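Local coordinates for CBS domain protein (Sulfolobus tokodaii, PDB 2EF7) that is of unknown function but carries a pair of CBS domains, modules that in related proteins bind adenosine nucleotides and regulate their partners, at residues I15-D20 with G36-V41; R53-A58 with E70-A75. One frame throughout, in Å; residues are numbered along the deposited sequence.

Interaction 1 of 2, residues I15-D20 with G36-V41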
loop_
_atom_site.group_PDB
_atom_site.type_symbol
_atom_site.label_atom_id
_atom_site.label_comp_id
_atom_site.label_asym_id
_atom_site.label_seq_id
_atom_site.Cartn_x
_atom_site.Cartn_y
_atom_site.Cartn_z
ATOM N N ILE A 15 23.249 2.575 3.472
ATOM C CA ILE A 15 24.375 2.382 4.368
ATOM C C ILE A 15 24.982 1.004 4.213
ATOM O O ILE A 15 24.263 0.001 4.191
ATOM C CB ILE A 15 23.948 2.565 5.834
ATOM C CG1 ILE A 15 23.346 3.959 6.025
ATOM C CG2 ILE A 15 25.137 2.345 6.749
ATOM C CD1 ILE A 15 24.305 5.093 5.709
ATOM N N SER A 16 26.309 0.953 4.123
ATOM C CA SER A 16 27.012 -0.314 3.989
ATOM C C SER A 16 28.169 -0.401 4.972
ATOM O O SER A 16 28.645 0.611 5.465
ATOM C CB SER A 16 27.571 -0.459 2.576
ATOM O OG SER A 16 28.615 0.475 2.362
ATOM N N VAL A 17 28.618 -1.622 5.244
ATOM C CA VAL A 17 29.750 -1.862 6.137
ATOM C C VAL A 17 30.610 -2.881 5.420
ATOM O O VAL A 17 30.093 -3.677 4.631
ATOM C CB VAL A 17 29.303 -2.439 7.517
ATOM C CG1 VAL A 17 28.358 -1.456 8.212
ATOM C CG2 VAL A 17 28.634 -3.808 7.329
ATOM N N THR A 18 31.911 -2.866 5.678
ATOM C CA THR A 18 32.802 -3.803 5.013
ATOM C C THR A 18 32.631 -5.194 5.599
ATOM O O THR A 18 32.177 -5.350 6.733
ATOM C CB THR A 18 34.274 -3.377 5.146
ATOM O OG1 THR A 18 34.689 -3.513 6.505
ATOM C CG2 THR A 18 34.440 -1.932 4.732
ATOM N N LYS A 19 33.004 -6.208 4.824
ATOM C CA LYS A 19 32.853 -7.593 5.260
ATOM C C LYS A 19 33.616 -7.990 6.522
ATOM O O LYS A 19 33.367 -9.055 7.081
ATOM C CB LYS A 19 33.206 -8.547 4.116
ATOM C CG LYS A 19 34.646 -8.502 3.660
ATOM C CD LYS A 19 34.908 -9.622 2.656
ATOM C CE LYS A 19 36.348 -9.596 2.157
ATOM N NZ LYS A 19 36.639 -10.747 1.259
ATOM N N ASP A 20 34.543 -7.157 6.979
ATOM C CA ASP A 20 35.272 -7.488 8.199
ATOM C C ASP A 20 34.912 -6.547 9.359
ATOM O O ASP A 20 35.563 -6.561 10.402
ATOM C CB ASP A 20 36.780 -7.478 7.945
ATOM C CG ASP A 20 37.328 -6.087 7.734
ATOM O OD1 ASP A 20 36.612 -5.236 7.167
ATOM O OD2 ASP A 20 38.490 -5.850 8.127
ATOM N N GLY A 36 17.282 -0.410 9.935
ATOM C CA GLY A 36 17.116 -1.807 10.306
ATOM C C GLY A 36 17.986 -2.838 9.602
ATOM O O GLY A 36 17.828 -4.047 9.829
ATOM N N SER A 37 18.896 -2.375 8.748
ATOM C CA SER A 37 19.788 -3.272 8.022
ATOM C C SER A 37 20.854 -2.491 7.255
ATOM O O SER A 37 20.709 -1.301 6.998
ATOM C CB SER A 37 18.989 -4.128 7.026
ATOM O OG SER A 37 18.388 -3.306 6.037
ATOM N N VAL A 38 21.930 -3.171 6.895
ATOM C CA VAL A 38 22.988 -2.543 6.128
ATOM C C VAL A 38 23.476 -3.539 5.094
ATOM O O VAL A 38 23.351 -4.747 5.267
ATOM C CB VAL A 38 24.195 -2.122 7.013
ATOM C CG1 VAL A 38 23.778 -1.033 7.990
ATOM C CG2 VAL A 38 24.745 -3.331 7.763
ATOM N N ILE A 39 24.020 -3.022 4.009
ATOM C CA ILE A 39 24.566 -3.873 2.968
ATOM C C ILE A 39 26.008 -4.152 3.352
ATOM O O ILE A 39 26.712 -3.254 3.800
ATOM C CB ILE A 39 24.570 -3.147 1.616
ATOM C CG1 ILE A 39 23.142 -2.765 1.240
ATOM C CG2 ILE A 39 25.229 -4.027 0.548
ATOM C CD1 ILE A 39 22.206 -3.966 1.117
ATOM N N VAL A 40 26.447 -5.396 3.207
ATOM C CA VAL A 40 27.836 -5.707 3.503
ATOM C C VAL A 40 28.561 -5.674 2.152
ATOM O O VAL A 40 28.097 -6.290 1.183
ATOM C CB VAL A 40 28.000 -7.100 4.121
ATOM C CG1 VAL A 40 29.465 -7.333 4.442
ATOM C CG2 VAL A 40 27.118 -7.230 5.390
ATOM N N VAL A 41 29.663 -4.932 2.074
ATOM C CA VAL A 41 30.414 -4.850 0.831
ATOM C C VAL A 41 31.833 -5.354 0.971
ATOM O O VAL A 41 32.409 -5.383 2.064
ATOM C CB VAL A 41 30.490 -3.407 0.254
ATOM C CG1 VAL A 41 29.095 -2.890 -0.061
ATOM C CG2 VAL A 41 31.204 -2.483 1.218
#
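Ile39 O is approached by two donors from the neighbouring strand, Val17 N at 2.9 Å and the weaker CA-H of Ser16. This is parallel pairing within a beta-alpha-beta unit of the first CBS domain, in which helix 23-33 joins strand 16-18 to strand 37-42. The ladder runs on with Ile39 N to Ile15 O at 3.0 Å and Val41 N to Val17 O at 2.9 Å, and fades in a weak bond from Lys19 N to Val41 O. One face carries Ser16, Thr18, Ile39 and Val41; here Val41 CG1 rests on Ser16 CB, and Leu110 of the second CBS domain packs on Ser16, Ile39 and Val41. Val38 divides its methyls beneath helix 23-33. Its chi1 of -65° leaves CG1 anti to the carbonyl carbon and 3.8 Å from Ile15 CG2, while CG2 meets Val17 CG2 at 3.9 Å, the two valine side chains crossing at about a right angle. An alanine here would probably open a gap beside Ile15 and Val17 where both methyls had been. Val40 CG1, anti to its backbone N, presses tightly on Lys19 CA at 3.5 Å.

Interaction 2 of 2, residues R53-A58 with E70-A75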
loop_
_atom_site.group_PDB
_atom_site.type_symbol
_atom_site.label_atom_id
_atom_site.label_comp_id
_atom_site.label_asym_id
_atom_site.label_seq_id
_atom_site.Cartn_x
_atom_site.Cartn_y
_atom_site.Cartn_z
ATOM N N ARG A 53 17.668 -8.688 12.941
ATOM C CA ARG A 53 17.477 -10.085 13.299
ATOM C C ARG A 53 18.771 -10.883 13.172
ATOM O O ARG A 53 19.053 -11.761 13.995
ATOM C CB ARG A 53 16.390 -10.709 12.426
ATOM C CG ARG A 53 16.143 -12.172 12.717
ATOM C CD ARG A 53 14.740 -12.568 12.313
ATOM N NE ARG A 53 13.757 -11.656 12.893
ATOM C CZ ARG A 53 12.444 -11.857 12.890
ATOM N NH1 ARG A 53 11.937 -12.950 12.335
ATOM N NH2 ARG A 53 11.636 -10.959 13.435
ATOM N N ASP A 54 19.559 -10.579 12.143
ATOM C CA ASP A 54 20.820 -11.280 11.957
ATOM C C ASP A 54 21.723 -11.003 13.140
ATOM O O ASP A 54 22.451 -11.887 13.586
ATOM C CB ASP A 54 21.524 -10.844 10.678
ATOM C CG ASP A 54 20.812 -11.327 9.434
ATOM O OD1 ASP A 54 20.272 -12.454 9.472
ATOM O OD2 ASP A 54 20.808 -10.592 8.422
ATOM N N ILE A 55 21.678 -9.773 13.645
ATOM C CA ILE A 55 22.496 -9.415 14.790
ATOM C C ILE A 55 22.035 -10.184 16.027
ATOM O O ILE A 55 22.847 -10.790 16.721
ATOM C CB ILE A 55 22.436 -7.895 15.068
ATOM C CG1 ILE A 55 23.261 -7.154 14.007
ATOM C CG2 ILE A 55 22.989 -7.579 16.462
ATOM C CD1 ILE A 55 23.397 -5.675 14.270
ATOM N N VAL A 56 20.732 -10.173 16.287
ATOM C CA VAL A 56 20.188 -10.868 17.446
ATOM C C VAL A 56 20.470 -12.361 17.365
ATOM O O VAL A 56 20.798 -13.000 18.359
ATOM C CB VAL A 56 18.672 -10.653 17.565
ATOM C CG1 VAL A 56 18.099 -11.536 18.687
ATOM C CG2 VAL A 56 18.392 -9.198 17.862
ATOM N N LYS A 57 20.348 -12.911 16.169
ATOM C CA LYS A 57 20.588 -14.324 15.968
ATOM C C LYS A 57 22.037 -14.670 16.318
ATOM O O LYS A 57 22.293 -15.641 17.028
ATOM C CB LYS A 57 20.283 -14.683 14.514
ATOM C CG LYS A 57 20.021 -16.145 14.259
ATOM C CD LYS A 57 18.700 -16.330 13.520
ATOM C CE LYS A 57 18.703 -15.646 12.158
ATOM N NZ LYS A 57 17.411 -15.846 11.434
ATOM N N ALA A 58 22.988 -13.875 15.836
ATOM C CA ALA A 58 24.396 -14.151 16.116
ATOM C C ALA A 58 24.686 -14.103 17.613
ATOM O O ALA A 58 25.462 -14.916 18.135
ATOM C CB ALA A 58 25.279 -13.171 15.379
ATOM N N GLU A 70 30.995 -10.689 7.676
ATOM C CA GLU A 70 30.849 -11.861 6.818
ATOM C C GLU A 70 30.521 -13.158 7.557
ATOM O O GLU A 70 30.047 -14.108 6.945
ATOM C CB GLU A 70 32.107 -12.052 5.959
ATOM C CG GLU A 70 33.352 -12.463 6.726
ATOM C CD GLU A 70 34.619 -12.356 5.887
ATOM O OE1 GLU A 70 34.573 -12.720 4.690
ATOM O OE2 GLU A 70 35.660 -11.916 6.429
ATOM N N GLU A 71 30.754 -13.199 8.868
ATOM C CA GLU A 71 30.483 -14.414 9.633
ATOM C C GLU A 71 29.031 -14.599 10.060
ATOM O O GLU A 71 28.648 -15.700 10.446
ATOM C CB GLU A 71 31.350 -14.474 10.892
ATOM C CG GLU A 71 32.848 -14.403 10.661
ATOM C CD GLU A 71 33.629 -14.606 11.952
ATOM O OE1 GLU A 71 33.606 -15.740 12.478
ATOM O OE2 GLU A 71 34.249 -13.635 12.447
ATOM N N PHE A 72 28.221 -13.545 10.005
ATOM C CA PHE A 72 26.832 -13.681 10.440
ATOM C C PHE A 72 25.804 -12.996 9.564
ATOM O O PHE A 72 24.606 -13.030 9.853
ATOM C CB PHE A 72 26.682 -13.196 11.890
ATOM C CG PHE A 72 26.847 -11.713 12.075
ATOM C CD1 PHE A 72 25.733 -10.885 12.175
ATOM C CD2 PHE A 72 28.119 -11.147 12.201
ATOM C CE1 PHE A 72 25.880 -9.509 12.406
ATOM C CE2 PHE A 72 28.282 -9.778 12.426
ATOM C CZ PHE A 72 27.161 -8.957 12.532
HETATM N N MSE A 73 26.267 -12.376 8.487
HETATM C CA MSE A 73 25.367 -11.698 7.563
HETATM C C MSE A 73 24.564 -12.746 6.795
HETATM O O MSE A 73 24.817 -13.943 6.901
HETATM C CB MSE A 73 26.185 -10.895 6.548
HETATM C CG MSE A 73 26.922 -11.795 5.566
HETATM SE SE MSE A 73 28.053 -10.866 4.313
HETATM C CE MSE A 73 28.839 -12.424 3.402
ATOM N N THR A 74 23.578 -12.286 6.034
ATOM C CA THR A 74 22.814 -13.176 5.174
ATOM C C THR A 74 23.596 -13.005 3.872
ATOM O O THR A 74 23.616 -11.910 3.304
ATOM C CB THR A 74 21.372 -12.684 4.966
ATOM O OG1 THR A 74 20.628 -12.851 6.181
ATOM C CG2 THR A 74 20.704 -13.466 3.845
ATOM N N ALA A 75 24.273 -14.059 3.423
ATOM C CA ALA A 75 25.069 -13.979 2.204
ATOM C C ALA A 75 24.203 -13.884 0.963
ATOM O O ALA A 75 23.188 -14.567 0.855
ATOM C CB ALA A 75 26.000 -15.185 2.091
HETATM O O HOH W 1 23.443 -14.074 12.070
#
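Phe72 leans on helix 52-60 through Ala58 and Ile55, and this apolar side is the close-packed half of the contact. Phe72 CG stands between the backbone N and the carbonyl carbon (chi1 69°), on the side toward the helix, and the ring goes on from there to Ile55. Phe72 CB comes to 3.8 Å from Ala58 CB, which also sits obliquely against the ring. At the ring's edge, near its plane, Phe72 CE1 meets Ile55 CG1 at 3.9 Å, the two side chains lying side by side and pointing the same way.

The polar half is looser. A single water donates to Asp54 O at 2.8 Å and to Phe72 O at 2.7 Å, joining two backbones that make no direct bond to each other; it also lies in plane at the edge of the phenyl ring. Asp54 O meanwhile accepts the helical bond from Ala58 N. Further out, exposed Thr74 gives its OG1 hydrogen to Asp54 OD2 over a long 3.2 Å, on the syn side but 28° out of the carboxylate plane. The same OD2 takes the backbone N-H of Thr51, just before helix 52-60, so the carboxylate is held at the helix's first turn. Thr51 and Asp54 fit the Thr-x-x-Asp pattern whose aspartate holds the ribose in many nucleotide-bound CBS domains, and a similar role here is possible.

In the fold, Phe72 also touches Ile50 of strand 45-51 and Leu23 and Ile26 of helix 23-33, while Ile55 reaches Ile50 and Met30 of its own chain and, across the subunit interface, Val56 of the second subunit. Thr74 pairs by its backbone with Ile49, adding strand 74-75 to the sheet beside helix 52-60.

Interaction 1 and interaction 2 serve the same mixed sheet, whose strand order is 16-18, 37-42, 45-51, 74-75: one forms the pair at its first edge, the other ties the last strand and its approach to helix 52-60. Their centres lie about 11 Å apart, yet they touch directly. Glu70 N probably donates to Lys19 O at 2.9 Å, and the selenium of selenomethionine Met73 packs on Val40, SE to CB 3.8 Å. Helix 23-33 is shared, with Ile26 meeting both Val38 and Phe72, and Met30 both Val38 and Ile55. Any nucleotide site, inferred from relatives, would concern the Asp54 side of interaction 2.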